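Glycoside Hydrolase (Bacteroides uniformis, PDB 5T99) probably hydrolyses terminal beta-galactosidic linkages as a family 2 glycoside hydrolase of a gut bacterium's agarose-degrading pathway. Local coordinates at residues A[153-165]-A[373-387]. Numbering follows the deposited sequence.
With GIF (D-galacto-isofagomine), chain C.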
ATOM      1  N   LEU A 153      -2.292 -23.844   4.566  1.00 23.81           N
ATOM      2  CA  LEU A 153      -1.292 -22.858   4.905  1.00 24.29           C
ATOM      3  C   LEU A 153      -0.686 -23.212   6.263  1.00 24.36           C
ATOM      4  O   LEU A 153      -1.424 -23.464   7.212  1.00 24.15           O
ATOM      5  CB  LEU A 153      -1.948 -21.478   4.959  1.00 24.22           C
ATOM      6  CG  LEU A 153      -2.636 -21.041   3.661  1.00 24.74           C
ATOM      7  CD1 LEU A 153      -3.380 -19.736   3.882  1.00 24.94           C
ATOM      8  CD2 LEU A 153      -1.643 -20.895   2.525  1.00 24.51           C
ATOM      9  N   THR A 154       0.642 -23.230   6.362  1.00 24.62           N
ATOM     10  CA  THR A 154       1.312 -23.498   7.641  1.00 25.42           C
ATOM     11  C   THR A 154       2.258 -22.362   8.015  1.00 26.15           C
ATOM     12  O   THR A 154       3.472 -22.573   8.118  1.00 26.26           O
ATOM     13  CB  THR A 154       2.037 -24.874   7.657  1.00 25.27           C
ATOM     14  OG1 THR A 154       2.919 -24.991   6.537  1.00 25.61           O
ATOM     15  CG2 THR A 154       1.026 -26.015   7.609  1.00 25.28           C
ATOM     16  N   PRO A 155       1.708 -21.146   8.230  1.00 27.33           N
ATOM     17  CA  PRO A 155       2.570 -20.037   8.635  1.00 29.16           C
ATOM     18  C   PRO A 155       3.257 -20.312   9.972  1.00 31.26           C
ATOM     19  O   PRO A 155       2.617 -20.817  10.902  1.00 32.61           O
ATOM     20  CB  PRO A 155       1.603 -18.853   8.761  1.00 28.64           C
ATOM     21  CG  PRO A 155       0.264 -19.477   8.968  1.00 28.25           C
ATOM     22  CD  PRO A 155       0.302 -20.721   8.138  1.00 28.11           C
ATOM     23  N   ARG A 156       4.542 -19.977  10.044  1.00 32.76           N
ATOM     24  CA  ARG A 156       5.372 -20.245  11.212  1.00 33.66           C
ATOM     25  C   ARG A 156       5.511 -19.010  12.076  1.00 33.74           C
ATOM     26  O   ARG A 156       5.422 -17.886  11.585  1.00 31.94           O
ATOM     27  CB  ARG A 156       6.762 -20.686  10.769  1.00 35.28           C
ATOM     28  CG  ARG A 156       6.776 -21.935   9.910  1.00 36.77           C
ATOM     29  CD  ARG A 156       8.204 -22.387   9.668  1.00 39.29           C
ATOM     30  NE  ARG A 156       8.295 -23.446   8.663  1.00 41.51           N
ATOM     31  CZ  ARG A 156       9.434 -23.998   8.242  1.00 43.31           C
ATOM     32  NH1 ARG A 156      10.605 -23.600   8.744  1.00 44.27           N
ATOM     33  NH2 ARG A 156       9.403 -24.959   7.316  1.00 43.05           N
ATOM     34  N   ASP A 157       5.751 -19.221  13.367  1.00 35.50           N
ATOM     35  CA  ASP A 157       6.064 -18.111  14.254  1.00 37.30           C
ATOM     36  C   ASP A 157       7.472 -17.648  13.899  1.00 33.69           C
ATOM     37  O   ASP A 157       8.268 -18.417  13.366  1.00 32.63           O
ATOM     38  CB  ASP A 157       5.947 -18.496  15.750  1.00 40.87           C
ATOM     39  CG  ASP A 157       5.721 -17.263  16.677  1.00 45.77           C
ATOM     40  OD1 ASP A 157       5.859 -16.088  16.238  1.00 47.21           O
ATOM     41  OD2 ASP A 157       5.396 -17.474  17.868  1.00 50.89           O
ATOM     42  N   LEU A 158       7.744 -16.375  14.161  1.00 32.32           N
ATOM     43  CA  LEU A 158       9.057 -15.773  13.944  1.00 32.18           C
ATOM     44  C   LEU A 158       9.452 -15.749  12.459  1.00 30.51           C
ATOM     45  O   LEU A 158      10.622 -15.912  12.112  1.00 30.28           O
ATOM     46  CB  LEU A 158      10.109 -16.481  14.810  1.00 32.84           C
ATOM     47  CG  LEU A 158       9.706 -16.635  16.285  1.00 34.27           C
ATOM     48  CD1 LEU A 158      10.622 -17.603  17.023  1.00 34.65           C
ATOM     49  CD2 LEU A 158       9.676 -15.265  16.954  1.00 34.60           C
ATOM     50  N   SER A 159       8.456 -15.530  11.603  1.00 29.16           N
ATOM     51  CA  SER A 159       8.634 -15.504  10.156  1.00 28.55           C
ATOM     52  C   SER A 159       8.443 -14.113   9.546  1.00 27.48           C
ATOM     53  O   SER A 159       8.552 -13.958   8.316  1.00 26.95           O
ATOM     54  CB  SER A 159       7.653 -16.476   9.512  1.00 28.82           C
ATOM     55  OG  SER A 159       6.319 -16.042   9.688  1.00 30.43           O
ATOM     56  N   SER A 160       8.177 -13.117  10.401  1.00 26.20           N
ATOM     57  CA  SER A 160       7.886 -11.746   9.970  1.00 25.00           C
ATOM     58  C   SER A 160       8.159 -10.740  11.086  1.00 23.39           C
ATOM     59  O   SER A 160       7.767 -10.969  12.214  1.00 23.31           O
ATOM     60  CB  SER A 160       6.429 -11.636   9.528  1.00 24.32           C
ATOM     61  OG  SER A 160       6.196 -10.375   8.944  1.00 24.36           O
ATOM     62  N   ARG A 161       8.813  -9.627  10.760  1.00 23.07           N
ATOM     63  CA  ARG A 161       9.054  -8.541  11.726  1.00 22.90           C
ATOM     64  C   ARG A 161       7.860  -7.590  11.862  1.00 23.27           C
ATOM     65  O   ARG A 161       7.852  -6.736  12.734  1.00 23.40           O
ATOM     66  CB  ARG A 161      10.286  -7.723  11.334  1.00 22.65           C
ATOM     67  CG  ARG A 161      11.545  -8.550  11.163  1.00 22.53           C
ATOM     68  CD  ARG A 161      12.772  -7.683  10.946  1.00 22.57           C
ATOM     69  NE  ARG A 161      12.694  -6.864   9.727  1.00 22.34           N
ATOM     70  CZ  ARG A 161      12.342  -5.575   9.669  1.00 22.22           C
ATOM     71  NH1 ARG A 161      12.323  -4.957   8.495  1.00 23.79           N
ATOM     72  NH2 ARG A 161      12.008  -4.884  10.752  1.00 21.21           N
ATOM     73  N   TRP A 162       6.865  -7.723  10.988  1.00 23.69           N
ATOM     74  CA  TRP A 162       5.636  -6.924  11.047  1.00 22.74           C
ATOM     75  C   TRP A 162       4.462  -7.869  10.883  1.00 22.10           C
ATOM     76  O   TRP A 162       4.656  -9.041  10.581  1.00 22.38           O
ATOM     77  CB  TRP A 162       5.626  -5.868   9.932  1.00 22.70           C
ATOM     78  CG  TRP A 162       5.730  -6.451   8.550  1.00 22.58           C
ATOM     79  CD1 TRP A 162       4.704  -6.797   7.726  1.00 22.88           C
ATOM     80  CD2 TRP A 162       6.931  -6.784   7.855  1.00 22.47           C
ATOM     81  NE1 TRP A 162       5.188  -7.312   6.549  1.00 22.81           N
ATOM     82  CE2 TRP A 162       6.556  -7.314   6.601  1.00 22.61           C
ATOM     83  CE3 TRP A 162       8.288  -6.661   8.159  1.00 22.75           C
ATOM     84  CZ2 TRP A 162       7.490  -7.728   5.651  1.00 22.83           C
ATOM     85  CZ3 TRP A 162       9.224  -7.074   7.210  1.00 23.15           C
ATOM     86  CH2 TRP A 162       8.813  -7.601   5.970  1.00 22.85           C
ATOM     87  N   TYR A 163       3.250  -7.355  11.066  1.00 21.53           N
ATOM     88  CA  TYR A 163       2.036  -8.161  10.918  1.00 21.16           C
ATOM     89  C   TYR A 163       1.877  -8.615   9.463  1.00 20.97           C
ATOM     90  O   TYR A 163       1.705  -7.774   8.573  1.00 20.47           O
ATOM     91  CB  TYR A 163       0.805  -7.357  11.333  1.00 20.75           C
ATOM     92  CG  TYR A 163      -0.503  -8.070  11.138  1.00 20.45           C
ATOM     93  CD1 TYR A 163      -0.933  -9.003  12.064  1.00 21.12           C
ATOM     94  CD2 TYR A 163      -1.315  -7.811  10.035  1.00 20.38           C
ATOM     95  CE1 TYR A 163      -2.134  -9.678  11.906  1.00 21.00           C
ATOM     96  CE2 TYR A 163      -2.524  -8.481   9.865  1.00 20.75           C
ATOM     97  CZ  TYR A 163      -2.926  -9.412  10.818  1.00 20.80           C
ATOM     98  OH  TYR A 163      -4.107 -10.100  10.711  1.00 20.66           O
ATOM     99  N   PRO A 164       1.931  -9.934   9.220  1.00 20.43           N
ATOM    100  CA  PRO A 164       1.767 -10.457   7.862  1.00 20.30           C
ATOM    101  C   PRO A 164       0.335 -10.785   7.460  1.00 19.69           C
ATOM    102  O   PRO A 164       0.046 -10.875   6.255  1.00 19.01           O
ATOM    103  CB  PRO A 164       2.576 -11.747   7.898  1.00 20.56           C
ATOM    104  CG  PRO A 164       2.424 -12.230   9.301  1.00 20.70           C
ATOM    105  CD  PRO A 164       2.228 -11.014  10.177  1.00 20.47           C
ATOM    106  N   GLY A 165      -0.540 -10.984   8.445  1.00 19.12           N
ATOM    107  CA  GLY A 165      -1.822 -11.655   8.210  1.00 19.32           C
ATOM    108  C   GLY A 165      -1.619 -13.160   8.085  1.00 19.31           C
ATOM    109  O   GLY A 165      -0.489 -13.649   8.138  1.00 19.54           O
ATOM    110  N   ASP A 373      12.983  -8.749   2.546  1.00 17.25           N
ATOM    111  CA  ASP A 373      13.488  -8.127   3.781  1.00 17.96           C
ATOM    112  C   ASP A 373      14.775  -8.786   4.299  1.00 18.40           C
ATOM    113  O   ASP A 373      15.481  -8.199   5.125  1.00 19.37           O
ATOM    114  CB  ASP A 373      12.401  -8.156   4.861  1.00 17.89           C
ATOM    115  CG  ASP A 373      12.828  -7.481   6.143  1.00 17.85           C
ATOM    116  OD1 ASP A 373      13.231  -6.294   6.094  1.00 17.13           O
ATOM    117  OD2 ASP A 373      12.768  -8.144   7.205  1.00 18.19           O
ATOM    118  N   GLU A 374      15.079  -9.994   3.835  1.00 18.77           N
ATOM    119  CA  GLU A 374      16.377 -10.638   4.128  1.00 19.33           C
ATOM    120  C   GLU A 374      16.766 -11.572   2.983  1.00 18.75           C
ATOM    121  O   GLU A 374      15.903 -12.006   2.228  1.00 17.95           O
ATOM    122  CB  GLU A 374      16.319 -11.404   5.459  1.00 19.49           C
ATOM    123  CG  GLU A 374      15.321 -12.551   5.483  1.00 19.83           C
ATOM    124  CD  GLU A 374      15.250 -13.262   6.827  1.00 19.82           C
ATOM    125  OE1 GLU A 374      15.077 -12.593   7.852  1.00 20.38           O
ATOM    126  OE2 GLU A 374      15.343 -14.499   6.857  1.00 19.89           O
ATOM    127  N   TRP A 375      18.058 -11.874   2.859  1.00 18.20           N
ATOM    128  CA  TRP A 375      18.537 -12.706   1.759  1.00 18.08           C
ATOM    129  C   TRP A 375      18.986 -14.063   2.276  1.00 18.65           C
ATOM    130  O   TRP A 375      18.130 -14.873   2.588  1.00 17.04           O
ATOM    131  CB  TRP A 375      19.622 -11.995   0.951  1.00 17.54           C
ATOM    132  CG  TRP A 375      19.179 -10.753   0.260  1.00 16.95           C
ATOM    133  CD1 TRP A 375      17.899 -10.367  -0.025  1.00 16.75           C
ATOM    134  CD2 TRP A 375      20.034  -9.735  -0.269  1.00 17.06           C
ATOM    135  NE1 TRP A 375      17.904  -9.163  -0.683  1.00 16.86           N
ATOM    136  CE2 TRP A 375      19.201  -8.751  -0.850  1.00 16.87           C
ATOM    137  CE3 TRP A 375      21.428  -9.557  -0.308  1.00 16.73           C
ATOM    138  CZ2 TRP A 375      19.709  -7.606  -1.454  1.00 16.72           C
ATOM    139  CZ3 TRP A 375      21.933  -8.425  -0.915  1.00 16.69           C
ATOM    140  CH2 TRP A 375      21.073  -7.458  -1.481  1.00 17.04           C
ATOM    141  N   THR A 376      20.298 -14.322   2.363  1.00 20.03           N
ATOM    142  CA  THR A 376      20.800 -15.606   2.879  1.00 20.92           C
ATOM    143  C   THR A 376      20.971 -15.582   4.390  1.00 21.96           C
ATOM    144  O   THR A 376      20.934 -16.634   5.005  1.00 22.82           O
ATOM    145  CB  THR A 376      22.144 -16.039   2.238  1.00 20.39           C
ATOM    146  OG1 THR A 376      23.219 -15.212   2.713  1.00 19.85           O
ATOM    147  CG2 THR A 376      22.065 -15.982   0.706  1.00 20.30           C
ATOM    148  N   LYS A 377      21.178 -14.396   4.970  1.00 23.85           N
ATOM    149  CA  LYS A 377      21.398 -14.230   6.420  1.00 25.39           C
ATOM    150  C   LYS A 377      20.089 -13.842   7.121  1.00 25.27           C
ATOM    151  O   LYS A 377      19.430 -12.876   6.724  1.00 23.32           O
ATOM    152  CB  LYS A 377      22.436 -13.136   6.693  1.00 26.63           C
ATOM    153  CG  LYS A 377      23.847 -13.413   6.190  1.00 27.52           C
ATOM    154  CD  LYS A 377      24.610 -14.378   7.094  1.00 29.34           C
ATOM    155  CE  LYS A 377      26.078 -13.976   7.295  1.00 29.39           C
ATOM    156  NZ  LYS A 377      26.906 -14.291   6.103  1.00 29.11           N
ATOM    157  N   ALA A 378      19.756 -14.578   8.183  1.00 25.80           N
ATOM    158  CA  ALA A 378      18.486 -14.428   8.919  1.00 25.47           C
ATOM    159  C   ALA A 378      18.418 -13.180   9.794  1.00 24.93           C
ATOM    160  O   ALA A 378      19.336 -12.907  10.559  1.00 23.61           O
ATOM    161  CB  ALA A 378      18.262 -15.651   9.799  1.00 25.71           C
ATOM    162  N   LYS A 379      17.325 -12.430   9.660  1.00 25.73           N
ATOM    163  CA  LYS A 379      16.905 -11.440  10.651  1.00 26.26           C
ATOM    164  C   LYS A 379      15.973 -12.084  11.654  1.00 27.16           C
ATOM    165  O   LYS A 379      16.073 -11.795  12.842  1.00 28.96           O
ATOM    166  CB  LYS A 379      16.158 -10.274  10.015  1.00 26.68           C
ATOM    167  CG  LYS A 379      16.997  -9.349   9.157  1.00 26.31           C
ATOM    168  CD  LYS A 379      16.103  -8.277   8.566  1.00 25.77           C
ATOM    169  CE  LYS A 379      16.907  -7.254   7.801  1.00 25.89           C
ATOM    170  NZ  LYS A 379      16.041  -6.385   6.972  1.00 25.79           N
ATOM    171  N   VAL A 380      15.050 -12.922  11.168  1.00 26.97           N
ATOM    172  CA  VAL A 380      14.143 -13.699  12.019  1.00 26.89           C
ATOM    173  C   VAL A 380      14.308 -15.178  11.704  1.00 27.51           C
ATOM    174  O   VAL A 380      14.710 -15.521  10.599  1.00 28.42           O
ATOM    175  CB  VAL A 380      12.672 -13.263  11.857  1.00 27.25           C
ATOM    176  CG1 VAL A 380      12.496 -11.829  12.335  1.00 27.23           C
ATOM    177  CG2 VAL A 380      12.183 -13.407  10.415  1.00 27.33           C
ATOM    178  N   ASP A 381      13.986 -16.042  12.668  1.00 28.69           N
ATOM    179  CA  ASP A 381      14.289 -17.490  12.585  1.00 29.91           C
ATOM    180  C   ASP A 381      13.680 -18.203  11.397  1.00 28.52           C
ATOM    181  O   ASP A 381      14.323 -19.059  10.806  1.00 28.49           O
ATOM    182  CB  ASP A 381      13.866 -18.228  13.874  1.00 32.20           C
ATOM    183  CG  ASP A 381      14.865 -18.056  15.017  1.00 34.41           C
ATOM    184  OD1 ASP A 381      14.562 -18.502  16.135  1.00 37.30           O
ATOM    185  OD2 ASP A 381      15.957 -17.484  14.811  1.00 38.80           O
ATOM    186  N   ASN A 382      12.442 -17.852  11.056  1.00 28.23           N
ATOM    187  CA  ASN A 382      11.739 -18.463   9.929  1.00 27.56           C
ATOM    188  C   ASN A 382      11.447 -17.466   8.790  1.00 26.07           C
ATOM    189  O   ASN A 382      10.420 -17.567   8.112  1.00 24.95           O
ATOM    190  CB  ASN A 382      10.463 -19.135  10.435  1.00 28.60           C
ATOM    191  CG  ASN A 382      10.754 -20.279  11.394  1.00 30.02           C
ATOM    192  OD1 ASN A 382      11.386 -21.266  11.019  1.00 31.20           O
ATOM    193  ND2 ASN A 382      10.292 -20.157  12.631  1.00 30.35           N
ATOM    194  N   GLY A 383      12.369 -16.520   8.584  1.00 24.79           N
ATOM    195  CA  GLY A 383      12.290 -15.558   7.491  1.00 23.93           C
ATOM    196  C   GLY A 383      12.658 -16.149   6.132  1.00 23.66           C
ATOM    197  O   GLY A 383      12.819 -17.379   5.981  1.00 22.59           O
ATOM    198  N   TYR A 384      12.799 -15.266   5.139  1.00 22.28           N
ATOM    199  CA  TYR A 384      12.981 -15.694   3.751  1.00 21.06           C
ATOM    200  C   TYR A 384      14.300 -16.460   3.508  1.00 20.93           C
ATOM    201  O   TYR A 384      14.386 -17.240   2.563  1.00 20.12           O
ATOM    202  CB  TYR A 384      12.844 -14.498   2.781  1.00 20.46           C
ATOM    203  CG  TYR A 384      12.716 -14.921   1.330  1.00 19.35           C
ATOM    204  CD1 TYR A 384      11.600 -15.630   0.893  1.00 18.96           C
ATOM    205  CD2 TYR A 384      13.711 -14.633   0.397  1.00 18.71           C
ATOM    206  CE1 TYR A 384      11.471 -16.039  -0.425  1.00 18.53           C
ATOM    207  CE2 TYR A 384      13.587 -15.049  -0.927  1.00 18.37           C
ATOM    208  CZ  TYR A 384      12.465 -15.749  -1.329  1.00 18.07           C
ATOM    209  OH  TYR A 384      12.306 -16.162  -2.628  1.00 17.78           O
ATOM    210  N   HIS A 385      15.303 -16.273   4.371  1.00 20.82           N
ATOM    211  CA  HIS A 385      16.569 -17.024   4.273  1.00 20.83           C
ATOM    212  C   HIS A 385      16.416 -18.554   4.201  1.00 21.25           C
ATOM    213  O   HIS A 385      17.280 -19.233   3.647  1.00 21.25           O
ATOM    214  CB  HIS A 385      17.510 -16.662   5.429  1.00 21.14           C
ATOM    215  CG  HIS A 385      17.201 -17.383   6.701  1.00 21.69           C
ATOM    216  ND1 HIS A 385      16.282 -16.916   7.616  1.00 21.50           N
ATOM    217  CD2 HIS A 385      17.666 -18.557   7.196  1.00 21.75           C
ATOM    218  CE1 HIS A 385      16.191 -17.771   8.617  1.00 22.34           C
ATOM    219  NE2 HIS A 385      17.030 -18.770   8.395  1.00 22.43           N
ATOM    220  N   LEU A 386      15.336 -19.093   4.762  1.00 21.92           N
ATOM    221  CA  LEU A 386      15.005 -20.511   4.583  1.00 23.32           C
ATOM    222  C   LEU A 386      14.767 -20.909   3.131  1.00 23.70           C
ATOM    223  O   LEU A 386      15.005 -22.051   2.752  1.00 23.97           O
ATOM    224  CB  LEU A 386      13.757 -20.879   5.386  1.00 24.01           C
ATOM    225  CG  LEU A 386      13.877 -20.822   6.911  1.00 25.54           C
ATOM    226  CD1 LEU A 386      12.503 -21.012   7.551  1.00 25.83           C
ATOM    227  CD2 LEU A 386      14.882 -21.851   7.424  1.00 25.32           C
ATOM    228  N   TYR A 387      14.270 -19.967   2.334  1.00 24.56           N
ATOM    229  CA  TYR A 387      13.863 -20.225   0.960  1.00 24.30           C
ATOM    230  C   TYR A 387      14.759 -19.602  -0.095  1.00 23.29           C
ATOM    231  O   TYR A 387      14.615 -19.946  -1.272  1.00 22.05           O
ATOM    232  CB  TYR A 387      12.432 -19.732   0.778  1.00 25.54           C
ATOM    233  CG  TYR A 387      11.542 -20.236   1.881  1.00 26.66           C
ATOM    234  CD1 TYR A 387      11.236 -21.594   1.983  1.00 27.40           C
ATOM    235  CD2 TYR A 387      11.055 -19.371   2.858  1.00 27.81           C
ATOM    236  CE1 TYR A 387      10.443 -22.068   3.015  1.00 27.98           C
ATOM    237  CE2 TYR A 387      10.253 -19.835   3.886  1.00 28.20           C
ATOM    238  CZ  TYR A 387       9.957 -21.178   3.957  1.00 28.36           C
ATOM    239  OH  TYR A 387       9.166 -21.619   4.974  1.00 30.45           O
TER
HETATM  240  C   GIF C 901      13.053  -1.256   8.751  1.00 18.07           C
HETATM  241  N   GIF C 901      13.790  -0.125   9.294  1.00 18.35           N
HETATM  242  O   GIF C 901      12.285   2.035  12.822  1.00 18.41           O
HETATM  243  C1  GIF C 901      11.578  -1.117   9.069  1.00 17.93           C
HETATM  244  O1  GIF C 901      11.763  -1.935  11.321  1.00 18.58           O
HETATM  245  C2  GIF C 901      11.349  -0.811  10.547  1.00 18.30           C
HETATM  246  O2  GIF C 901      10.909  -2.329   8.727  1.00 16.65           O
HETATM  247  C3  GIF C 901      12.116   0.431  10.991  1.00 18.41           C
HETATM  248  C4  GIF C 901      13.601   0.282  10.676  1.00 18.45           C
HETATM  249  C5  GIF C 901      11.916   0.691  12.485  1.00 18.53           C
HETATM  250  O   HOH W   1      10.047 -10.096   7.999  1.00 15.95           O
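Two irregular loops meet most closely at S159 and N382, whose CA atoms are 4.3 Å apart, where the backbone N of N382, inside the type I beta turn from V380 to G383, donates to L158 O at 2.9 Å. The N382 side chain adds a second tie: ND2 reaches D157 O at 2.8 Å, nearly in line with that carbonyl. Its other amide atom, OD1, lies at the edge of the R156 guanidinium, whose NH1 gives it only a weak bond; the stronger partner of R156 is E113, through a salt bridge. Beside the turn, CG1 of V380 packs at 3.6 Å against CG of R161.

R161 carries the salt bridge that crosses the contact. Its chain bends at chi3 (-62°), bringing the guanidinium side-on to D373: NE meets OD2 at 2.8 Å and NH1 meets OD1 at 2.9 Å, both on syn sides, although the two planes are 38° apart. NZ of K379 binds the same OD1 from the opposite face of the carboxylate, and N416 donates there too, so D373 probably offsets much of the charge of R161 and K379. D373 also sets its carboxylate against the rim of W162, since chi1 (-178°) swings CG away from its own backbone N.

The guanidinium also reaches the ligand: R161 NH1 donates to GIF O2 at 3.0 Å, and R161 NH2 to GIF O1. Replacing R161 by an alanine removes the guanidinium, and both ligand hydroxyls would probably lose these donors while D373, still held by K379 and N416, would be less firmly fixed in rotation. The geometry thus describes a composite active-site pocket, in which a loop of the family 2 sugar-binding domain reaches a loop following strand 366-370 of the TIM barrel and contributes an arginine to galactose-like ligand recognition.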